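Local coordinates for protein agmatine N-acetyltransferase (Drosophila melanogaster, PDB 7CIW) that transfers the acetyl group of acetyl-CoA to the amine of agmatine, and probably acylates arylalkylamines such as dopamine and serotonin as well, at residues D8-L22 and V57-I71. The protein carries 1 engineered substitution. Numbering follows the deposited sequence.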
ATOM      1  N   ASP A   8      24.217   5.194   5.426  1.00 36.44           N
ATOM      2  CA  ASP A   8      24.028   6.351   4.559  1.00 38.00           C
ATOM      3  C   ASP A   8      22.593   6.445   4.051  1.00 32.35           C
ATOM      4  O   ASP A   8      22.347   6.967   2.963  1.00 34.06           O
ATOM      5  CB  ASP A   8      25.016   6.303   3.385  1.00 38.47           C
ATOM      6  CG  ASP A   8      24.984   7.568   2.514  1.00 42.93           C
ATOM      7  OD1 ASP A   8      25.637   8.564   2.888  1.00 45.49           O
ATOM      8  OD2 ASP A   8      24.337   7.560   1.436  1.00 39.55           O
ATOM      9  N   ILE A   9      21.623   5.956   4.815  1.00 30.68           N
ATOM     10  CA  ILE A   9      20.233   5.986   4.380  1.00 22.26           C
ATOM     11  C   ILE A   9      19.493   7.044   5.182  1.00 24.03           C
ATOM     12  O   ILE A   9      19.573   7.072   6.415  1.00 23.13           O
ATOM     13  CB  ILE A   9      19.558   4.611   4.505  1.00 27.66           C
ATOM     14  CG1 ILE A   9      20.297   3.594   3.637  1.00 28.57           C
ATOM     15  CG2 ILE A   9      18.113   4.707   4.049  1.00 22.15           C
ATOM     16  CD1 ILE A   9      19.858   2.179   3.867  1.00 34.34           C
ATOM     17  N   VAL A  10      18.784   7.916   4.476  1.00 19.12           N
ATOM     18  CA  VAL A  10      18.016   9.004   5.064  1.00 19.41           C
ATOM     19  C   VAL A  10      16.581   8.850   4.596  1.00 16.67           C
ATOM     20  O   VAL A  10      16.341   8.555   3.423  1.00 18.41           O
ATOM     21  CB  VAL A  10      18.554  10.387   4.637  1.00 19.39           C
ATOM     22  CG1 VAL A  10      17.858  11.498   5.422  1.00 21.55           C
ATOM     23  CG2 VAL A  10      20.056  10.452   4.789  1.00 22.15           C
ATOM     24  N   VAL A  11      15.632   9.058   5.499  1.00 15.29           N
ATOM     25  CA  VAL A  11      14.219   9.055   5.136  1.00 16.11           C
ATOM     26  C   VAL A  11      13.775  10.493   4.887  1.00 18.14           C
ATOM     27  O   VAL A  11      14.064  11.394   5.685  1.00 17.12           O
ATOM     28  CB  VAL A  11      13.370   8.379   6.225  1.00 17.49           C
ATOM     29  CG1 VAL A  11      11.888   8.610   5.978  1.00 19.24           C
ATOM     30  CG2 VAL A  11      13.669   6.897   6.258  1.00 20.33           C
ATOM     31  N   ARG A  12      13.102  10.717   3.761  1.00 18.87           N
ATOM     32  CA  ARG A  12      12.617  12.038   3.387  1.00 19.41           C
ATOM     33  C   ARG A  12      11.163  11.946   2.959  1.00 18.24           C
ATOM     34  O   ARG A  12      10.689  10.906   2.504  1.00 18.45           O
ATOM     35  CB  ARG A  12      13.425  12.652   2.231  1.00 20.63           C
ATOM     36  CG  ARG A  12      14.920  12.682   2.444  1.00 21.24           C
ATOM     37  CD  ARG A  12      15.320  13.870   3.300  1.00 21.91           C
ATOM     38  NE  ARG A  12      14.953  15.157   2.705  1.00 26.47           N
ATOM     39  CZ  ARG A  12      15.644  15.766   1.742  1.00 27.36           C
ATOM     40  NH1 ARG A  12      16.748  15.209   1.262  1.00 23.87           N
ATOM     41  NH2 ARG A  12      15.231  16.934   1.263  1.00 28.62           N
ATOM     42  N   GLN A  13      10.469  13.069   3.079  1.00 21.61           N
ATOM     43  CA  GLN A  13       9.124  13.179   2.542  1.00 19.78           C
ATOM     44  C   GLN A  13       9.193  13.427   1.043  1.00 22.32           C
ATOM     45  O   GLN A  13      10.015  14.218   0.569  1.00 25.07           O
ATOM     46  CB  GLN A  13       8.381  14.317   3.238  1.00 19.94           C
ATOM     47  CG  GLN A  13       6.927  14.480   2.859  1.00 21.18           C
ATOM     48  CD  GLN A  13       6.326  15.688   3.548  1.00 28.91           C
ATOM     49  OE1 GLN A  13       6.606  16.824   3.177  1.00 39.42           O
ATOM     50  NE2 GLN A  13       5.525  15.449   4.575  1.00 31.02           N
ATOM     51  N   VAL A  14       8.333  12.738   0.292  1.00 16.29           N
ATOM     52  CA  VAL A  14       8.235  12.986  -1.141  1.00 17.71           C
ATOM     53  C   VAL A  14       7.569  14.335  -1.365  1.00 25.74           C
ATOM     54  O   VAL A  14       6.463  14.589  -0.867  1.00 24.34           O
ATOM     55  CB  VAL A  14       7.452  11.865  -1.837  1.00 21.62           C
ATOM     56  CG1 VAL A  14       7.369  12.123  -3.341  1.00 20.11           C
ATOM     57  CG2 VAL A  14       8.094  10.519  -1.557  1.00 17.17           C
ATOM     58  N   ASP A  15       8.225  15.200  -2.125  1.00 26.78           N
ATOM     59  CA  ASP A  15       7.708  16.539  -2.347  1.00 31.41           C
ATOM     60  C   ASP A  15       6.916  16.605  -3.644  1.00 35.89           C
ATOM     61  O   ASP A  15       7.228  15.914  -4.618  1.00 32.87           O
ATOM     62  CB  ASP A  15       8.839  17.565  -2.375  1.00 36.85           C
ATOM     63  CG  ASP A  15       8.325  18.981  -2.492  1.00 45.82           C
ATOM     64  OD1 ASP A  15       8.717  19.680  -3.452  1.00 47.51           O
ATOM     65  OD2 ASP A  15       7.509  19.384  -1.630  1.00 45.78           O
ATOM     66  N   VAL A  16       5.879  17.439  -3.643  1.00 33.97           N
ATOM     67  CA  VAL A  16       5.081  17.661  -4.840  1.00 36.57           C
ATOM     68  C   VAL A  16       5.976  18.351  -5.863  1.00 39.60           C
ATOM     69  O   VAL A  16       6.292  19.538  -5.732  1.00 39.41           O
ATOM     70  CB  VAL A  16       3.812  18.475  -4.519  1.00 37.77           C
ATOM     71  CG1 VAL A  16       2.774  17.579  -3.854  1.00 26.79           C
ATOM     72  CG2 VAL A  16       4.147  19.647  -3.599  1.00 39.15           C
ATOM     73  N   GLY A  17       6.426  17.599  -6.866  1.00 45.80           N
ATOM     74  CA  GLY A  17       7.461  18.076  -7.765  1.00 45.59           C
ATOM     75  C   GLY A  17       8.741  17.282  -7.603  1.00 46.85           C
ATOM     76  O   GLY A  17       9.840  17.842  -7.540  1.00 48.68           O
ATOM     77  N   GLU A  18       8.590  15.960  -7.535  1.00 46.09           N
ATOM     78  CA  GLU A  18       9.676  15.015  -7.302  1.00 42.76           C
ATOM     79  C   GLU A  18       9.058  13.632  -7.443  1.00 36.80           C
ATOM     80  O   GLU A  18       9.656  12.603  -7.099  1.00 38.84           O
ATOM     81  CB  GLU A  18      10.313  15.245  -5.927  1.00 44.65           C
ATOM     82  CG  GLU A  18      11.467  14.321  -5.559  1.00 47.88           C
ATOM     83  CD  GLU A  18      11.266  13.698  -4.193  1.00 45.01           C
ATOM     84  OE1 GLU A  18      11.511  12.477  -4.036  1.00 39.82           O
ATOM     85  OE2 GLU A  18      10.852  14.445  -3.279  1.00 42.44           O
ATOM     86  N   THR A  19       7.842  13.609  -7.985  1.00 33.34           N
ATOM     87  CA  THR A  19       7.119  12.357  -8.116  1.00 26.58           C
ATOM     88  C   THR A  19       7.721  11.441  -9.170  1.00 27.90           C
ATOM     89  O   THR A  19       7.458  10.236  -9.137  1.00 22.20           O
ATOM     90  CB  THR A  19       5.649  12.622  -8.443  1.00 29.91           C
ATOM     91  OG1 THR A  19       5.551  13.383  -9.649  1.00 34.44           O
ATOM     92  CG2 THR A  19       4.981  13.396  -7.306  1.00 32.24           C
ATOM     93  N   GLU A  20       8.510  11.965 -10.112  1.00 23.47           N
ATOM     94  CA  GLU A  20       9.010  11.083 -11.162  1.00 21.68           C
ATOM     95  C   GLU A  20       9.998  10.070 -10.605  1.00 20.53           C
ATOM     96  O   GLU A  20       9.935   8.882 -10.949  1.00 22.30           O
ATOM     97  CB  GLU A  20       9.655  11.874 -12.294  1.00 24.96           C
ATOM     98  CG  GLU A  20      10.060  10.967 -13.438  1.00 30.73           C
ATOM     99  CD  GLU A  20      10.718  11.717 -14.572  1.00 36.19           C
ATOM    100  OE1 GLU A  20      10.007  12.083 -15.533  1.00 44.40           O
ATOM    101  OE2 GLU A  20      11.945  11.936 -14.499  1.00 35.55           O
ATOM    102  N   GLN A  21      10.918  10.520  -9.751  1.00 20.50           N
ATOM    103  CA  GLN A  21      11.867   9.593  -9.151  1.00 20.01           C
ATOM    104  C   GLN A  21      11.145   8.533  -8.333  1.00 16.76           C
ATOM    105  O   GLN A  21      11.518   7.358  -8.360  1.00 17.61           O
ATOM    106  CB  GLN A  21      12.861  10.354  -8.274  1.00 20.94           C
ATOM    107  CG  GLN A  21      13.930  11.122  -9.054  1.00 30.60           C
ATOM    108  CD  GLN A  21      14.444  10.358 -10.259  1.00 31.54           C
ATOM    109  OE1 GLN A  21      14.835   9.193 -10.156  1.00 39.18           O
ATOM    110  NE2 GLN A  21      14.437  11.013 -11.425  1.00 38.90           N
ATOM    111  N   LEU A  22      10.104   8.935  -7.598  1.00 17.71           N
ATOM    112  CA  LEU A  22       9.334   7.969  -6.816  1.00 15.61           C
ATOM    113  C   LEU A  22       8.701   6.923  -7.717  1.00 15.62           C
ATOM    114  O   LEU A  22       8.756   5.724  -7.432  1.00 16.10           O
ATOM    115  CB  LEU A  22       8.254   8.690  -6.004  1.00 16.05           C
ATOM    116  CG  LEU A  22       7.171   7.803  -5.373  1.00 16.15           C
ATOM    117  CD1 LEU A  22       7.789   6.853  -4.342  1.00 16.98           C
ATOM    118  CD2 LEU A  22       6.076   8.658  -4.719  1.00 15.81           C
ATOM    119  N   VAL A  57       0.771  12.012  -2.792  1.00 15.83           N
ATOM    120  CA  VAL A  57       1.925  12.856  -2.471  1.00 14.84           C
ATOM    121  C   VAL A  57       1.518  14.185  -1.850  1.00 15.57           C
ATOM    122  O   VAL A  57       2.171  14.613  -0.886  1.00 15.26           O
ATOM    123  CB  VAL A  57       2.825  13.008  -3.705  1.00 14.01           C
ATOM    124  CG1 VAL A  57       3.935  14.028  -3.440  1.00 19.67           C
ATOM    125  CG2 VAL A  57       3.415  11.643  -4.074  1.00 18.67           C
ATOM    126  N   PRO A  58       0.454  14.872  -2.292  1.00 14.64           N
ATOM    127  CA  PRO A  58       0.140  16.178  -1.678  1.00 16.98           C
ATOM    128  C   PRO A  58      -0.230  16.101  -0.208  1.00 16.30           C
ATOM    129  O   PRO A  58      -0.206  17.133   0.473  1.00 19.06           O
ATOM    130  CB  PRO A  58      -1.039  16.689  -2.519  1.00 18.43           C
ATOM    131  CG  PRO A  58      -0.860  16.011  -3.841  1.00 18.35           C
ATOM    132  CD  PRO A  58      -0.400  14.625  -3.471  1.00 16.89           C
ATOM    133  N   PHE A  59      -0.589  14.921   0.298  1.00 15.22           N
ATOM    134  CA  PHE A  59      -0.929  14.770   1.705  1.00 15.78           C
ATOM    135  C   PHE A  59       0.284  14.811   2.618  1.00 16.78           C
ATOM    136  O   PHE A  59       0.104  14.860   3.836  1.00 18.02           O
ATOM    137  CB  PHE A  59      -1.667  13.453   1.941  1.00 13.79           C
ATOM    138  CG  PHE A  59      -2.969  13.345   1.222  1.00 14.80           C
ATOM    139  CD1 PHE A  59      -3.922  14.346   1.328  1.00 18.01           C
ATOM    140  CD2 PHE A  59      -3.240  12.242   0.427  1.00 18.81           C
ATOM    141  CE1 PHE A  59      -5.127  14.244   0.668  1.00 18.27           C
ATOM    142  CE2 PHE A  59      -4.445  12.139  -0.248  1.00 20.83           C
ATOM    143  CZ  PHE A  59      -5.390  13.142  -0.122  1.00 21.56           C
ATOM    144  N   GLY A  60       1.500  14.773   2.079  1.00 16.58           N
ATOM    145  CA  GLY A  60       2.662  14.726   2.949  1.00 15.56           C
ATOM    146  C   GLY A  60       2.820  13.414   3.672  1.00 16.26           C
ATOM    147  O   GLY A  60       3.482  13.353   4.708  1.00 19.66           O
ATOM    148  N   THR A  61       2.217  12.356   3.143  1.00 14.61           N
ATOM    149  CA  THR A  61       2.176  11.059   3.803  1.00 16.43           C
ATOM    150  C   THR A  61       2.933  10.009   3.001  1.00 17.40           C
ATOM    151  O   THR A  61       2.732   8.806   3.208  1.00 16.44           O
ATOM    152  CB  THR A  61       0.725  10.633   4.012  1.00 15.80           C
ATOM    153  OG1 THR A  61      -0.007  10.875   2.806  1.00 17.71           O
ATOM    154  CG2 THR A  61       0.107  11.442   5.138  1.00 16.81           C
ATOM    155  N   CYS A  62       3.792  10.443   2.090  1.00 12.98           N
ATOM    156  CA  CYS A  62       4.586   9.562   1.247  1.00 14.48           C
ATOM    157  C   CYS A  62       6.054   9.810   1.561  1.00 15.49           C
ATOM    158  O   CYS A  62       6.480  10.969   1.627  1.00 15.31           O
ATOM    159  CB  CYS A  62       4.298   9.840  -0.222  1.00 17.11           C
ATOM    160  SG  CYS A  62       2.622   9.398  -0.690  1.00 17.91           S
ATOM    161  N   PHE A  63       6.815   8.736   1.800  1.00 14.42           N
ATOM    162  CA  PHE A  63       8.197   8.861   2.246  1.00 14.72           C
ATOM    163  C   PHE A  63       9.105   7.935   1.453  1.00 13.89           C
ATOM    164  O   PHE A  63       8.685   6.875   0.993  1.00 12.79           O
ATOM    165  CB  PHE A  63       8.328   8.558   3.749  1.00 12.84           C
ATOM    166  CG  PHE A  63       7.494   9.459   4.607  1.00 13.73           C
ATOM    167  CD1 PHE A  63       8.004  10.655   5.075  1.00 16.80           C
ATOM    168  CD2 PHE A  63       6.196   9.114   4.929  1.00 14.70           C
ATOM    169  CE1 PHE A  63       7.228  11.497   5.861  1.00 19.24           C
ATOM    170  CE2 PHE A  63       5.417   9.944   5.714  1.00 19.19           C
ATOM    171  CZ  PHE A  63       5.934  11.142   6.172  1.00 18.89           C
ATOM    172  N   VAL A  64      10.364   8.355   1.295  1.00 14.59           N
ATOM    173  CA  VAL A  64      11.371   7.533   0.640  1.00 14.69           C
ATOM    174  C   VAL A  64      12.616   7.442   1.505  1.00 15.60           C
ATOM    175  O   VAL A  64      12.931   8.348   2.282  1.00 17.75           O
ATOM    176  CB  VAL A  64      11.736   8.071  -0.760  1.00 15.02           C
ATOM    177  CG1 VAL A  64      10.556   7.904  -1.709  1.00 14.79           C
ATOM    178  CG2 VAL A  64      12.190   9.531  -0.693  1.00 15.30           C
ATOM    179  N   ALA A  65      13.334   6.335   1.354  1.00 14.46           N
ATOM    180  CA  ALA A  65      14.682   6.195   1.888  1.00 14.21           C
ATOM    181  C   ALA A  65      15.681   6.443   0.765  1.00 17.03           C
ATOM    182  O   ALA A  65      15.552   5.871  -0.324  1.00 16.88           O
ATOM    183  CB  ALA A  65      14.890   4.804   2.493  1.00 15.12           C
ATOM    184  N   LEU A  66      16.652   7.314   1.031  1.00 17.45           N
ATOM    185  CA  LEU A  66      17.631   7.779   0.060  1.00 22.19           C
ATOM    186  C   LEU A  66      19.014   7.281   0.441  1.00 20.92           C
ATOM    187  O   LEU A  66      19.382   7.294   1.617  1.00 20.55           O
ATOM    188  CB  LEU A  66      17.682   9.310   0.005  1.00 21.63           C
ATOM    189  CG  LEU A  66      16.513  10.111  -0.530  1.00 19.58           C
ATOM    190  CD1 LEU A  66      16.834  11.609  -0.438  1.00 24.99           C
ATOM    191  CD2 LEU A  66      16.245   9.699  -1.960  1.00 19.79           C
ATOM    192  N   HIS A  67      19.777   6.875  -0.568  1.00 20.84           N
ATOM    193  CA  HIS A  67      21.179   6.500  -0.414  1.00 30.70           C
ATOM    194  C   HIS A  67      21.907   7.055  -1.631  1.00 29.49           C
ATOM    195  O   HIS A  67      21.651   6.616  -2.754  1.00 27.53           O
ATOM    196  CB  HIS A  67      21.335   4.982  -0.303  1.00 29.45           C
ATOM    197  CG  HIS A  67      22.751   4.511  -0.400  1.00 39.79           C
ATOM    198  ND1 HIS A  67      23.653   4.657   0.632  1.00 42.12           N
ATOM    199  CD2 HIS A  67      23.424   3.911  -1.410  1.00 41.75           C
ATOM    200  CE1 HIS A  67      24.823   4.164   0.263  1.00 44.04           C
ATOM    201  NE2 HIS A  67      24.710   3.705  -0.972  1.00 44.11           N
ATOM    202  N   GLU A  68      22.776   8.048  -1.416  1.00 29.83           N
ATOM    203  CA  GLU A  68      23.495   8.726  -2.501  1.00 30.34           C
ATOM    204  C   GLU A  68      22.535   9.353  -3.510  1.00 26.55           C
ATOM    205  O   GLU A  68      22.776   9.333  -4.719  1.00 30.08           O
ATOM    206  CB  GLU A  68      24.465   7.777  -3.207  1.00 36.13           C
ATOM    207  CG  GLU A  68      25.435   7.071  -2.281  1.00 38.07           C
ATOM    208  CD  GLU A  68      26.666   6.571  -3.013  1.00 45.22           C
ATOM    209  OE1 GLU A  68      27.639   6.165  -2.343  1.00 49.37           O
ATOM    210  OE2 GLU A  68      26.661   6.587  -4.263  1.00 50.57           O
ATOM    211  N   GLY A  69      21.441   9.920  -3.016  1.00 27.04           N
ATOM    212  CA  GLY A  69      20.447  10.526  -3.870  1.00 26.52           C
ATOM    213  C   GLY A  69      19.510   9.560  -4.560  1.00 24.19           C
ATOM    214  O   GLY A  69      18.577  10.009  -5.235  1.00 28.54           O
ATOM    215  N   ARG A  70      19.712   8.259  -4.400  1.00 22.46           N
ATOM    216  CA  ARG A  70      18.906   7.241  -5.062  1.00 22.48           C
ATOM    217  C   ARG A  70      17.864   6.709  -4.086  1.00 19.39           C
ATOM    218  O   ARG A  70      18.183   6.410  -2.929  1.00 21.57           O
ATOM    219  CB  ARG A  70      19.802   6.106  -5.565  1.00 23.96           C
ATOM    220  CG  ARG A  70      19.086   4.895  -6.112  1.00 30.86           C
ATOM    221  CD  ARG A  70      20.069   3.973  -6.838  1.00 34.10           C
ATOM    222  NE  ARG A  70      19.977   2.581  -6.393  1.00 39.61           N
ATOM    223  CZ  ARG A  70      20.095   1.529  -7.201  1.00 34.69           C
ATOM    224  NH1 ARG A  70      20.308   1.709  -8.498  1.00 38.70           N
ATOM    225  NH2 ARG A  70      19.996   0.297  -6.714  1.00 36.89           N
ATOM    226  N   ILE A  71      16.625   6.590  -4.548  1.00 19.56           N
ATOM    227  CA  ILE A  71      15.578   6.002  -3.714  1.00 17.66           C
ATOM    228  C   ILE A  71      15.789   4.496  -3.643  1.00 20.76           C
ATOM    229  O   ILE A  71      15.897   3.824  -4.675  1.00 19.09           O
ATOM    230  CB  ILE A  71      14.183   6.343  -4.261  1.00 16.72           C
ATOM    231  CG1 ILE A  71      13.946   7.850  -4.204  1.00 14.91           C
ATOM    232  CG2 ILE A  71      13.102   5.573  -3.483  1.00 17.25           C
ATOM    233  CD1 ILE A  71      12.752   8.308  -5.034  1.00 18.61           C
TER
HETATM  234  O   HOH W   1       4.164  13.030   0.433  1.00 17.90           O
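V10 and R12 pair with L66 and V64 in the antiparallel N-terminal half of the GNAT-fold sheet, where strand 10-13 joins strand 62-67, first arm of the hairpin continuing into strand 70-80. Four backbone bonds link these pairs, the shortest from L66 N to V10 O (2.7 Å); R12 and V64 exchange N-H and C=O, both bonds nearly straight (165°). V11 with A65 and Q13 with F63 are the non-hydrogen-bonded pairs, and V14 N prolongs the pairing to C62 O, which it meets from above the carbonyl plane.

Apolar packing covers both faces. On the face of V11 and F63, turned to helix 142-156, I9 CG2 sits 3.6 Å from A65 CB. On the other, V14 is the hub where the chain turns toward helix 19-30: with CG1 anti to the backbone N (chi1 -179°), that methyl meets V57 while CG2 crosses V64 CG1 at 3.6 Å. L22 straddles the same pair, CD1 on V64 and CD2 on V57, and I71 CD1 lies against the backbone of Q21. L66 CD1 rests on R12 CG, at the bend of the arginine chain.

Polar side chains fasten both ends. At the type I' turn H67-R70, D8 OD2 accepts a bent bond from E68 N (3.3 Å, 136°), its carboxylate nearly perpendicular to the H67 ring. At the opposite end the extended chain of Q13 carries NE2 to G60 O; an alanine here would probably cost this carbonyl its amide donor and uncover the G60 backbone beside F63. One water accepts from C62 N and reaches V14 O and V57 O, the latter at 2.9 Å.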